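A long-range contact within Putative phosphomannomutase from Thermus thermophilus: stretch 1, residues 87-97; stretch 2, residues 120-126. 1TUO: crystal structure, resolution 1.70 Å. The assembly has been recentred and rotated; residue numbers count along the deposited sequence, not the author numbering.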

# COMPACT_ATOMS: atom_id res chain seq x y z
N PRO A 87 -5.53 -7.95 -6.66
CA PRO A 87 -4.79 -7.00 -5.84
C PRO A 87 -4.39 -5.84 -6.75
O PRO A 87 -4.17 -6.02 -7.96
N THR A 88 -4.30 -4.64 -6.18
CA THR A 88 -3.87 -3.48 -6.95
C THR A 88 -2.55 -3.76 -7.67
O THR A 88 -2.40 -3.46 -8.86
N PRO A 89 -1.57 -4.35 -6.97
CA PRO A 89 -0.31 -4.62 -7.66
C PRO A 89 -0.43 -5.52 -8.89
O PRO A 89 0.36 -5.39 -9.82
N LEU A 90 -1.40 -6.43 -8.90
CA LEU A 90 -1.58 -7.29 -10.08
C LEU A 90 -2.08 -6.43 -11.24
O LEU A 90 -1.66 -6.60 -12.39
N LEU A 91 -2.98 -5.50 -10.95
CA LEU A 91 -3.49 -4.63 -12.01
C LEU A 91 -2.35 -3.77 -12.54
O LEU A 91 -2.17 -3.63 -13.75
N SER A 92 -1.55 -3.20 -11.63
CA SER A 92 -0.43 -2.37 -12.06
C SER A 92 0.57 -3.19 -12.86
O SER A 92 1.12 -2.73 -13.86
N PHE A 93 0.79 -4.43 -12.44
CA PHE A 93 1.71 -5.30 -13.16
C PHE A 93 1.16 -5.57 -14.56
O PHE A 93 1.90 -5.53 -15.55
N ALA A 94 -0.14 -5.86 -14.64
CA ALA A 94 -0.78 -6.15 -15.92
C ALA A 94 -0.62 -5.00 -16.91
O ALA A 94 -0.39 -5.22 -18.10
N VAL A 95 -0.73 -3.78 -16.41
CA VAL A 95 -0.58 -2.62 -17.28
C VAL A 95 0.79 -2.63 -17.96
O VAL A 95 0.89 -2.43 -19.17
N ARG A 96 1.84 -2.86 -17.19
CA ARG A 96 3.19 -2.86 -17.73
C ARG A 96 3.45 -4.11 -18.58
O ARG A 96 4.02 -4.03 -19.67
N HIS A 97 2.99 -5.26 -18.08
CA HIS A 97 3.19 -6.52 -18.78
C HIS A 97 2.52 -6.56 -20.15
O HIS A 97 3.08 -7.10 -21.11
N PHE A 120 -6.23 5.40 -11.03
CA PHE A 120 -5.59 5.29 -12.34
C PHE A 120 -4.09 5.03 -12.26
O PHE A 120 -3.40 5.55 -11.38
N LYS A 121 -3.60 4.24 -13.21
CA LYS A 121 -2.19 3.88 -13.29
C LYS A 121 -1.69 4.30 -14.67
O LYS A 121 -2.44 4.21 -15.64
N ASP A 122 -0.44 4.73 -14.77
CA ASP A 122 0.07 5.08 -16.09
C ASP A 122 0.84 3.90 -16.67
O ASP A 122 0.90 2.83 -16.07
N ALA A 123 1.43 4.10 -17.85
CA ALA A 123 2.15 3.03 -18.53
C ALA A 123 3.28 2.36 -17.76
O ALA A 123 3.67 1.23 -18.09
N THR A 124 3.81 3.02 -16.74
CA THR A 124 4.91 2.44 -15.98
C THR A 124 4.42 1.41 -14.98
O THR A 124 5.22 0.70 -14.37
N GLY A 125 3.10 1.32 -14.81
CA GLY A 125 2.55 0.36 -13.86
C GLY A 125 2.58 0.90 -12.44
O GLY A 125 2.95 0.18 -11.50
N GLY A 126 2.21 2.17 -12.30
CA GLY A 126 2.17 2.82 -11.00
C GLY A 126 1.13 3.94 -11.03
O GLY A 126 0.63 4.28 -12.10

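Helix 88-97 packs against residues 120-126, a strand segment and a turn. The helix and strand axes run at 35° to each other and come within 8.9 Å. The contact is modest, burying 359 Å² over both sides. No direct hydrogen bond crosses it; the contacts are van der Waals, with one water bridge.

Ser92 and Val95 point their CA-to-CB bonds toward the second stretch. Thr88, Leu91 and Arg96 point sideways. Pro89 and Phe93 point away and make no contact here.

Lys121 gives the largest area to the contact. Its CB points toward the helix. Chi1 (-47°) and chi2 (-58°) are both m, and chi3 and chi4 are both t. The two m turns bend the chain near its base, and the t torsions then extend it along the helix toward its N-terminal end. Its aliphatic part is packed along the way. Lys121 CG lies 3.7 Å from Leu91 CD1, and Lys121 CE lies 3.5 Å from Ser92 OG. At the tip, Lys121 NZ is 3.7 Å from Thr88 CG2.

The ammonium is also tied to the helix through water 1. This water accepts from Lys121 NZ at 2.9 Å and donates to Thr88 OG1 at 3.0 Å. Thr88 is in the m rotamer, chi1 -81°, which places OG1 by the water and CG2 near the lysine tip.

Leu91 starts sideways but its end comes nearer. Chi1 is t and chi2 is -81° (m), which sets CD1 against the lysine chain. Ser92 is m, and Ser92 CB lies 3.4 Å from Gly125 O. That carbonyl oxygen is buried by the contact and has no polar partner in the model. Ser92 OG finds its hydrogen-bond partner elsewhere in the structure.

Val95 is t, chi1 168°. This rotamer directs Val95 CG1 into the turn, 3.4 Å from Asp122 O and 4.2 Å from Ala123 CA. Asp122 O is already engaged within the turn, accepting from Gly125 N at 3.0 Å.

The turn is braced by its own side chains. Asp122 CB points away from the helix, and chi1 is p at 65°. Asp122 OD2 accepts from Thr124 OG1 at 2.6 Å and from Thr124 N at 3.0 Å. Thr124 is also p, chi1 69°, which brings its hydroxyl to that carboxylate.

Gly125 and Ser92 have the closest CA atoms of the two stretches, Gly125 CA lying 4.4 Å from Ser92 CA. A CB on Gly125 would point toward the helix and lie 2.8 Å from Ser92 O, a clash. A CB on Gly125 would also be 3.3 Å from Arg96 CB, which is tight. The backbone angles, 82/43, by themselves call for glycine.

Arg96 lies at the exposed margin. Chi1, chi2 and chi3 are all t, so the chain is extended. Arg96 CD passes 4.0 Å from Thr124 O. The guanidinium meets that carbonyl obliquely, with no hydrogen bond between them.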

# COMPACT_ATOMS: atom_id res chain seq x y z
CB PRO A 87 -3.55 -7.78 -5.41
CG PRO A 87 -3.96 -9.20 -5.50
CD PRO A 87 -4.84 -9.25 -6.71
CB THR A 88 -3.72 -2.24 -6.03
OG1 THR A 88 -5.01 -1.67 -5.80
CG2 THR A 88 -2.79 -1.18 -6.65
CB PRO A 89 0.58 -5.22 -6.56
CG PRO A 89 -0.41 -5.74 -5.54
CD PRO A 89 -1.45 -4.66 -5.53
CB LEU A 90 -2.58 -8.42 -9.80
CG LEU A 90 -3.02 -9.25 -11.02
CD1 LEU A 90 -1.79 -9.82 -11.72
CD2 LEU A 90 -3.95 -10.38 -10.58
CB LEU A 91 -4.64 -3.77 -11.47
CG LEU A 91 -5.35 -2.76 -12.40
CD1 LEU A 91 -4.53 -1.48 -12.49
CD2 LEU A 91 -5.59 -3.37 -13.77
CB SER A 92 0.25 -1.72 -10.85
OG SER A 92 -0.63 -0.79 -10.22
CB PHE A 93 1.86 -6.64 -12.43
CG PHE A 93 2.35 -7.75 -13.32
CD1 PHE A 93 3.68 -7.82 -13.71
CD2 PHE A 93 1.46 -8.70 -13.81
CE1 PHE A 93 4.12 -8.82 -14.58
CE2 PHE A 93 1.88 -9.70 -14.67
CZ PHE A 93 3.22 -9.76 -15.06
CB ALA A 94 -2.25 -6.46 -15.69
CB VAL A 95 -0.73 -1.31 -16.49
CG1 VAL A 95 -0.28 -0.13 -17.33
CG2 VAL A 95 -2.19 -1.13 -16.07
CB ARG A 96 4.20 -2.78 -16.58
CG ARG A 96 5.65 -2.72 -17.01
CD ARG A 96 6.57 -2.76 -15.80
NE ARG A 96 7.96 -3.03 -16.15
CZ ARG A 96 8.64 -2.49 -15.12
NH1 ARG A 96 8.24 -1.97 -13.97
NH2 ARG A 96 9.91 -2.89 -15.27
CB HIS A 97 2.66 -7.67 -17.92
CG HIS A 97 2.99 -9.03 -18.45
ND1 HIS A 97 2.06 -9.84 -19.07
CD2 HIS A 97 4.15 -9.73 -18.46
CE1 HIS A 97 2.63 -10.98 -19.43
NE2 HIS A 97 3.90 -10.94 -19.06
CB PHE A 120 -5.84 6.56 -13.15
CG PHE A 120 -7.30 6.81 -13.45
CD1 PHE A 120 -7.98 6.00 -14.34
CD2 PHE A 120 -7.98 7.85 -12.82
CE1 PHE A 120 -9.34 6.21 -14.62
CE2 PHE A 120 -9.35 8.07 -13.09
CZ PHE A 120 -10.02 7.24 -13.99
CB LYS A 121 -2.02 2.37 -13.16
CG LYS A 121 -2.79 1.72 -12.01
CD LYS A 121 -2.41 2.32 -10.67
CE LYS A 121 -3.13 1.61 -9.52
NZ LYS A 121 -2.75 2.20 -8.22
CB ASP A 122 0.92 6.37 -16.04
CG ASP A 122 2.18 6.23 -15.23
OD1 ASP A 122 2.75 7.29 -14.87
OD2 ASP A 122 2.63 5.10 -14.96
CB ALA A 123 2.68 3.55 -19.85
CB THR A 124 5.70 3.51 -15.21
OG1 THR A 124 4.89 4.05 -14.15
CG2 THR A 124 6.12 4.63 -16.14
O HOH W 1 -4.88 1.18 -6.58